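Local structure of CRISPR-associated protein CasA/Cse1 (4AN8) at residues Arg241-Val244 with Tyr245-Ala249; Leu162-Gln165 with Ala166-Gly170; His277-Pro280 with Met281-Gln284; Asp215-Ile218 with Trp219-Pro222. The protein is the CasA/Cse1 subunit of the type I-E Cascade ribonucleoprotein complex, and probably takes part in CRISPR adaptive immunity against viruses and plasmids. One frame throughout, in Å; residues are numbered along the deposited sequence.

Interaction 1. Residues Arg241-Val244 with Tyr245-Ala249; sequences RTRV and YTWPA
Arg241 lays its CG over one face of the Tyr245 ring, a CH-pi contact with the carbon 4.0 Å from the ring centroid and 21° off the normal. This i to i+4 pairing belongs to the short helix 241-245, whose C-terminal end passes into the loop before strand 250-256. The carbonyl O of Arg241 lies over a face of the same ring while accepting from Tyr245 N at 2.9 Å, the regular helical bond. Both side chains point the same way, and a chi1 near 180° sends the aliphatic chain of Arg241 along the ring to the hydroxyl end; its guanidinium goes on to the carbonyls of Val208 and Pro209. The indole of Trp247 has Arg243 O at its edge, whereas Pro248 CD sits over one face and Ala249 CB lies at the edge, in the ring plane. Arg243 CG approaches Trp247 CZ3 to 3.8 Å, with the guanidinium plane perpendicular to the indole; that guanidinium is held by the carbonyls of Thr239 and Asp214. Thr246, the first residue to leave helical geometry, folds its hydroxyl back onto the last turn. Water 1 links Arg243 O to Thr246 O, the second bond being weak. At the helix end Thr242 O takes a 2.7 Å hydrogen bond from Thr246 OG1, which also receives the N-H of Ile218.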
# COMPACT_ATOMS: atom_id res chain seq x y z
N ARG A 241 -9.99 1.48 14.11
CA ARG A 241 -9.01 0.75 13.32
C ARG A 241 -9.61 -0.45 12.58
O ARG A 241 -9.45 -0.57 11.37
CB ARG A 241 -7.81 0.30 14.16
CG ARG A 241 -6.68 -0.32 13.33
CD ARG A 241 -5.58 -0.83 14.23
NE ARG A 241 -5.02 0.25 15.04
CZ ARG A 241 -4.07 0.08 15.95
NH1 ARG A 241 -3.54 -1.13 16.17
NH2 ARG A 241 -3.65 1.13 16.64
N THR A 242 -10.29 -1.34 13.29
CA THR A 242 -10.79 -2.54 12.64
C THR A 242 -12.04 -2.27 11.85
O THR A 242 -12.36 -3.02 10.92
CB THR A 242 -11.00 -3.70 13.62
OG1 THR A 242 -12.15 -3.43 14.43
CG2 THR A 242 -9.78 -3.84 14.51
N ARG A 243 -12.76 -1.20 12.20
CA ARG A 243 -13.95 -0.83 11.43
C ARG A 243 -13.45 -0.37 10.07
O ARG A 243 -13.99 -0.71 9.04
CB ARG A 243 -14.76 0.27 12.14
CG ARG A 243 -15.88 0.86 11.29
CD ARG A 243 -16.69 1.98 12.02
NE ARG A 243 -17.29 1.50 13.27
CZ ARG A 243 -16.86 1.87 14.48
NH1 ARG A 243 -15.85 2.72 14.63
NH2 ARG A 243 -17.45 1.39 15.56
N VAL A 244 -12.40 0.43 10.07
CA VAL A 244 -11.79 0.84 8.82
C VAL A 244 -11.12 -0.30 8.03
O VAL A 244 -11.30 -0.37 6.84
CB VAL A 244 -10.89 2.06 9.03
CG1 VAL A 244 -10.17 2.43 7.71
CG2 VAL A 244 -11.76 3.23 9.50
N TYR A 245 -10.41 -1.20 8.70
CA TYR A 245 -9.84 -2.39 8.06
C TYR A 245 -10.89 -3.27 7.37
O TYR A 245 -10.60 -3.99 6.41
CB TYR A 245 -9.14 -3.28 9.10
CG TYR A 245 -7.75 -2.83 9.53
CD1 TYR A 245 -7.17 -1.64 9.04
CD2 TYR A 245 -7.03 -3.58 10.45
CE1 TYR A 245 -5.90 -1.26 9.44
CE2 TYR A 245 -5.76 -3.20 10.85
CZ TYR A 245 -5.20 -2.05 10.35
OH TYR A 245 -3.95 -1.70 10.79
N THR A 246 -12.11 -3.25 7.89
CA THR A 246 -13.14 -4.11 7.34
C THR A 246 -14.32 -3.30 6.82
O THR A 246 -15.44 -3.77 6.80
CB THR A 246 -13.63 -5.11 8.42
OG1 THR A 246 -14.24 -4.38 9.49
CG2 THR A 246 -12.44 -5.97 8.95
N TRP A 247 -14.05 -2.08 6.38
CA TRP A 247 -15.10 -1.19 5.92
C TRP A 247 -15.97 -1.76 4.78
O TRP A 247 -15.45 -2.26 3.78
CB TRP A 247 -14.45 0.10 5.42
CG TRP A 247 -15.42 1.20 5.24
CD1 TRP A 247 -16.05 1.55 4.08
CD2 TRP A 247 -15.90 2.09 6.25
NE1 TRP A 247 -16.90 2.62 4.31
CE2 TRP A 247 -16.82 2.97 5.64
CE3 TRP A 247 -15.65 2.23 7.62
CZ2 TRP A 247 -17.47 3.98 6.34
CZ3 TRP A 247 -16.30 3.23 8.32
CH2 TRP A 247 -17.20 4.09 7.68
N PRO A 248 -17.31 -1.63 4.92
CA PRO A 248 -18.19 -2.05 3.81
C PRO A 248 -18.41 -0.93 2.78
O PRO A 248 -19.41 -0.22 2.86
CB PRO A 248 -19.50 -2.38 4.52
CG PRO A 248 -19.54 -1.39 5.65
CD PRO A 248 -18.09 -1.19 6.09
N ALA A 249 -17.50 -0.79 1.81
CA ALA A 249 -17.54 0.34 0.89
C ALA A 249 -18.63 0.21 -0.18
O ALA A 249 -19.12 1.21 -0.70
CB ALA A 249 -16.21 0.52 0.22
O HOH W 1 -16.69 -2.10 9.07

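Interaction 2. Residues Leu162-Gln165 with Ala166-Gly170; sequences LVHQ and AFAPG. With ACT (acetate ion), chain C.
His164 and Ala168 meet through a CH-pi contact at the C-terminal end of helix 154-167, where Ala168 is the first residue to abandon helical angles. The methyl CB of Ala168 stands over one face of the imidazole, 3.8 Å from its centroid and 23° off the normal, displaced toward the rim at CE1. The His164 rotamer (chi1 -170°) sets the imidazole on the carbonyl side of its residue, where that methyl comes over its face. One residue earlier, Val163 CG1 approaches Phe167 CD2 to 4.2 Å, and the phenyl packs on Leu51 and Val55 of helix 50-67. Among the backbone bonds, Val163 O receives two N-H groups, Phe167 N at 3.0 Å and Ala166 N at 3.1 Å. This mixture of i+4 and i+3 bonding marks the closing turn. His164 O still accepts from Ala168 N at 3.0 Å, although the chain then turns away. The ring nitrogens of His164 have partners beyond the two segments: NE2 pairs with the hydroxyl of Tyr266, and an acetate, probably from the crystallisation liquor, lies at the ring edge, with His164 ND1 giving weak hydrogen bonds to both acetate oxygens, 3.5 Å to O and 3.3 Å to OXT.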
# COMPACT_ATOMS: atom_id res chain seq x y z
N LEU A 162 -12.66 -8.75 -1.01
CA LEU A 162 -11.88 -8.05 -0.02
C LEU A 162 -11.13 -6.91 -0.67
O LEU A 162 -11.06 -5.82 -0.14
CB LEU A 162 -10.85 -8.98 0.60
CG LEU A 162 -11.18 -9.61 1.94
CD1 LEU A 162 -9.86 -10.26 2.44
CD2 LEU A 162 -11.67 -8.56 2.93
N VAL A 163 -10.55 -7.17 -1.84
CA VAL A 163 -9.83 -6.11 -2.50
C VAL A 163 -10.78 -4.95 -2.79
O VAL A 163 -10.47 -3.80 -2.52
CB VAL A 163 -9.15 -6.61 -3.80
CG1 VAL A 163 -8.75 -5.40 -4.68
CG2 VAL A 163 -7.95 -7.53 -3.45
N HIS A 164 -11.95 -5.27 -3.35
CA HIS A 164 -12.87 -4.22 -3.78
C HIS A 164 -13.32 -3.33 -2.64
O HIS A 164 -13.44 -2.12 -2.80
CB HIS A 164 -14.08 -4.82 -4.50
CG HIS A 164 -14.96 -3.81 -5.18
ND1 HIS A 164 -14.53 -3.05 -6.25
CD2 HIS A 164 -16.24 -3.45 -4.95
CE1 HIS A 164 -15.51 -2.26 -6.64
NE2 HIS A 164 -16.56 -2.48 -5.87
N GLN A 165 -13.57 -3.92 -1.47
CA GLN A 165 -14.03 -3.17 -0.29
C GLN A 165 -12.97 -2.21 0.26
O GLN A 165 -13.32 -1.23 0.95
CB GLN A 165 -14.50 -4.13 0.83
CG GLN A 165 -15.70 -5.01 0.46
CD GLN A 165 -16.98 -4.20 0.26
OE1 GLN A 165 -16.93 -3.04 -0.14
NE2 GLN A 165 -18.12 -4.79 0.57
N ALA A 166 -11.69 -2.50 0.02
CA ALA A 166 -10.65 -1.63 0.54
C ALA A 166 -10.23 -0.58 -0.49
O ALA A 166 -9.91 0.56 -0.13
CB ALA A 166 -9.44 -2.44 1.02
N PHE A 167 -10.26 -0.95 -1.77
CA PHE A 167 -9.63 -0.14 -2.82
C PHE A 167 -10.56 0.49 -3.89
O PHE A 167 -10.08 1.24 -4.76
CB PHE A 167 -8.55 -0.96 -3.52
CG PHE A 167 -7.35 -1.24 -2.67
CD1 PHE A 167 -6.38 -0.27 -2.48
CD2 PHE A 167 -7.19 -2.49 -2.06
CE1 PHE A 167 -5.27 -0.53 -1.68
CE2 PHE A 167 -6.09 -2.76 -1.27
CZ PHE A 167 -5.12 -1.78 -1.09
N ALA A 168 -11.86 0.18 -3.88
CA ALA A 168 -12.74 0.78 -4.89
C ALA A 168 -12.64 2.30 -4.86
O ALA A 168 -12.89 2.93 -3.83
CB ALA A 168 -14.21 0.34 -4.70
N PRO A 169 -12.24 2.89 -5.99
CA PRO A 169 -12.29 4.34 -6.17
C PRO A 169 -13.74 4.81 -6.30
O PRO A 169 -14.58 4.07 -6.82
CB PRO A 169 -11.53 4.54 -7.50
CG PRO A 169 -11.69 3.23 -8.22
CD PRO A 169 -11.66 2.19 -7.15
N GLY A 170 -14.02 6.02 -5.81
CA GLY A 170 -15.33 6.62 -5.99
C GLY A 170 -15.67 6.81 -7.46
O GLY A 170 -14.78 6.79 -8.31
C ACT C . -11.03 -2.26 -7.58
O ACT C . -11.13 -3.33 -6.89
OXT ACT C . -12.09 -1.88 -8.18
CH3 ACT C . -9.72 -1.49 -7.66

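Interaction 3. Residues His277-Pro280 with Met281-Gln284; sequences HRDP and MVAQ
Asp279 and Met281 run side by side, and the carboxylate of the first grips the backbone of the second. CG of Asp279 is anti to the backbone N, which carries OD1 round to the N-H of Met281, 2.8 Å away at an N-H...O angle of 166°; the bond uses the anti lone pair of OD1. OD2 forms a salt bridge with Arg58 of helix 50-67, which probably helps fix the rotation of the carboxylate. Met281 stretches out beyond CG, its sulfur end leading away from the turn toward Leu191 and Leu193. The Asp279 OD1 bond makes an Asx turn, which overlaps the type I beta turn from Asp279 to Val282, closed by Val282 N to Asp279 O at 3.0 Å, in the loop between strands 261-273 and 284-286. Val282 directs CG2 against Asp279 CB at 3.7 Å. Just before the turn, Arg278 bends at chi3 (55°) after an extended start, and the kink brings NH1 to Val282 O at 3.1 Å, in the carbonyl plane but tilted from the guanidinium plane; NH1 also bonds Val318 O. Gln284 and Arg278 run antiparallel alongside one another, the amide within 8° of parallel to the guanidinium, and Gln284 OE1 lies 3.6 Å from Arg278 CD.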
# COMPACT_ATOMS: atom_id res chain seq x y z
N HIS A 277 -9.39 9.99 12.61
CA HIS A 277 -8.69 8.72 12.44
C HIS A 277 -7.78 8.65 11.21
O HIS A 277 -8.18 8.97 10.11
CB HIS A 277 -9.70 7.58 12.38
CG HIS A 277 -9.10 6.24 12.10
ND1 HIS A 277 -8.57 5.44 13.09
CD2 HIS A 277 -8.92 5.57 10.94
CE1 HIS A 277 -8.12 4.32 12.55
NE2 HIS A 277 -8.31 4.38 11.25
N ARG A 278 -6.56 8.21 11.42
CA ARG A 278 -5.65 7.92 10.32
C ARG A 278 -5.34 6.43 10.36
O ARG A 278 -4.98 5.89 11.40
CB ARG A 278 -4.34 8.72 10.46
CG ARG A 278 -3.26 8.35 9.44
CD ARG A 278 -2.07 9.32 9.49
NE ARG A 278 -1.49 9.42 10.83
CZ ARG A 278 -0.29 8.96 11.16
NH1 ARG A 278 0.46 8.39 10.24
NH2 ARG A 278 0.16 9.08 12.40
N ASP A 279 -5.50 5.77 9.23
CA ASP A 279 -5.20 4.34 9.15
C ASP A 279 -3.71 4.11 9.50
O ASP A 279 -2.84 4.86 9.09
CB ASP A 279 -5.55 3.82 7.75
CG ASP A 279 -5.41 2.32 7.63
OD1 ASP A 279 -4.25 1.86 7.64
OD2 ASP A 279 -6.44 1.61 7.49
N PRO A 280 -3.43 3.08 10.31
CA PRO A 280 -2.05 2.77 10.72
C PRO A 280 -1.10 2.59 9.53
O PRO A 280 0.09 2.82 9.68
CB PRO A 280 -2.20 1.44 11.45
CG PRO A 280 -3.60 1.48 12.01
CD PRO A 280 -4.42 2.22 10.97
N MET A 281 -1.59 2.16 8.37
CA MET A 281 -0.68 1.89 7.27
C MET A 281 -0.42 3.13 6.40
O MET A 281 0.34 3.08 5.43
CB MET A 281 -1.18 0.73 6.43
CG MET A 281 -1.03 -0.62 7.15
SD MET A 281 -1.86 -1.94 6.24
CE MET A 281 -1.60 -3.33 7.37
N VAL A 282 -1.05 4.24 6.78
CA VAL A 282 -1.05 5.41 5.93
C VAL A 282 -0.16 6.50 6.51
O VAL A 282 -0.20 6.75 7.70
CB VAL A 282 -2.49 5.95 5.76
CG1 VAL A 282 -2.49 7.31 5.11
CG2 VAL A 282 -3.34 4.94 5.00
N ALA A 283 0.64 7.13 5.66
CA ALA A 283 1.52 8.23 6.05
C ALA A 283 1.05 9.56 5.46
O ALA A 283 0.27 9.60 4.51
CB ALA A 283 2.90 7.94 5.61
N GLN A 284 1.52 10.67 6.02
CA GLN A 284 1.08 11.97 5.53
C GLN A 284 2.25 12.93 5.36
O GLN A 284 3.32 12.74 5.95
CB GLN A 284 -0.00 12.56 6.43
CG GLN A 284 -1.38 11.92 6.26
CD GLN A 284 -2.42 12.51 7.20
OE1 GLN A 284 -2.14 12.79 8.37
NE2 GLN A 284 -3.64 12.71 6.70

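Interaction 4. Residues Asp215-Ile218 with Trp219-Pro222; sequences DAPI and WEVP
Pro217 pushes its pyrrolidine ring onto the indole of Trp219 within a beta turn from Pro217 to Glu220, in the loop between helices 199-206 and 226-229; the proline ring is the bump, and the indole face the surface that takes it. The turn is closed by Glu220 N donating to Pro217 O at 2.9 Å, an i to i+3 bond. Pro217 CB lies 3.5 Å from the centroid of the six-membered ring of Trp219 and 12° off its normal, a CH-pi contact, while CG of the proline rests against CE2 of the indole at 3.4 Å. Chi1 of 57° places the indole between the N and the carbonyl of Trp219, folding it back against the proline ring. Beside it, Ile218 CG2 touches Trp219 CE3 at 3.8 Å, so the indole is met by two successive residues of the preceding segment. Another flank of the proline is filled by Glu220: its extended chain passes the ring, bringing OE2 within 3.5 Å of Pro217 CD, and its carboxylate ends in a salt bridge from OE1 to Arg66 and a bond from OE2 to the Tyr94 hydroxyl. Tyr94 also bonds Trp219 NE1, while Phe98 and Phe102 meet the indole. The methyl of Ala216 touches both Glu220 and Val221, with CB 4.0 Å from Glu220 CB and 4.1 Å from Val221 CG1. The other branch of Val221 turns onto the backbone, CG2 lying 3.4 Å from Ile218 O.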
# COMPACT_ATOMS: atom_id res chain seq x y z
N ASP A 215 -14.73 0.71 18.64
CA ASP A 215 -14.33 0.14 17.38
C ASP A 215 -14.98 -1.22 17.30
O ASP A 215 -15.30 -1.82 18.32
CB ASP A 215 -12.80 0.04 17.30
CG ASP A 215 -12.31 -0.45 15.94
OD1 ASP A 215 -12.94 -0.13 14.92
OD2 ASP A 215 -11.29 -1.16 15.90
N ALA A 216 -15.19 -1.70 16.09
CA ALA A 216 -15.73 -3.02 15.87
C ALA A 216 -15.57 -3.31 14.39
O ALA A 216 -15.81 -2.43 13.56
CB ALA A 216 -17.23 -3.07 16.27
N PRO A 217 -15.15 -4.52 14.06
CA PRO A 217 -15.10 -4.93 12.65
C PRO A 217 -16.52 -5.23 12.17
O PRO A 217 -17.44 -5.38 12.99
CB PRO A 217 -14.25 -6.21 12.68
CG PRO A 217 -14.46 -6.77 14.09
CD PRO A 217 -14.62 -5.55 14.98
N ILE A 218 -16.68 -5.32 10.85
CA ILE A 218 -17.98 -5.48 10.24
C ILE A 218 -18.75 -6.68 10.80
O ILE A 218 -19.98 -6.63 10.87
CB ILE A 218 -17.87 -5.60 8.70
CG1 ILE A 218 -19.25 -5.44 8.03
CG2 ILE A 218 -17.19 -6.94 8.29
CD1 ILE A 218 -19.88 -4.05 8.21
N TRP A 219 -18.05 -7.74 11.20
CA TRP A 219 -18.74 -8.94 11.67
C TRP A 219 -19.22 -8.87 13.13
O TRP A 219 -19.93 -9.77 13.58
CB TRP A 219 -17.89 -10.20 11.45
CG TRP A 219 -16.55 -10.11 12.12
CD1 TRP A 219 -16.27 -10.36 13.43
CD2 TRP A 219 -15.31 -9.73 11.52
NE1 TRP A 219 -14.94 -10.13 13.69
CE2 TRP A 219 -14.32 -9.77 12.52
CE3 TRP A 219 -14.93 -9.35 10.23
CZ2 TRP A 219 -12.99 -9.46 12.28
CZ3 TRP A 219 -13.58 -9.04 9.99
CH2 TRP A 219 -12.64 -9.10 11.01
N GLU A 220 -18.85 -7.81 13.85
CA GLU A 220 -19.27 -7.62 15.24
C GLU A 220 -20.53 -6.74 15.37
O GLU A 220 -21.02 -6.51 16.47
CB GLU A 220 -18.14 -7.01 16.09
CG GLU A 220 -17.05 -8.00 16.56
CD GLU A 220 -16.12 -7.38 17.58
OE1 GLU A 220 -16.58 -6.51 18.35
OE2 GLU A 220 -14.92 -7.74 17.63
N VAL A 221 -21.02 -6.25 14.24
CA VAL A 221 -22.24 -5.45 14.20
C VAL A 221 -23.26 -6.20 13.32
O VAL A 221 -22.91 -7.16 12.63
CB VAL A 221 -21.97 -4.00 13.70
CG1 VAL A 221 -20.94 -3.31 14.58
CG2 VAL A 221 -21.51 -3.98 12.26
N PRO A 222 -24.53 -5.79 13.39
CA PRO A 222 -25.56 -6.57 12.69
C PRO A 222 -25.36 -6.51 11.18
O PRO A 222 -24.85 -5.51 10.67
CB PRO A 222 -26.87 -5.87 13.08
CG PRO A 222 -26.56 -5.12 14.32
CD PRO A 222 -25.12 -4.71 14.20
O HOH W 2 -22.36 -6.12 9.43

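Overall arrangement
Along the chain the order is interaction 2, interaction 4, interaction 1 and interaction 3. Interaction 1 is the middle member, touching the three others: its centre lies about 9 Å from that of interaction 4, 11 Å from interaction 2 and 13 Å from interaction 3. Asp215 of interaction 4 accepts from Thr242 N and Arg243 N at the start of helix 241-245, while Gln165 of interaction 2 packs on Ala249 and Pro280 of interaction 3 on Tyr245. The outer three do not touch, their centres being about 17 to 21 Å apart. Helix 50-67 contacts all four, tying sequence-distant loops and helix ends into one packed region.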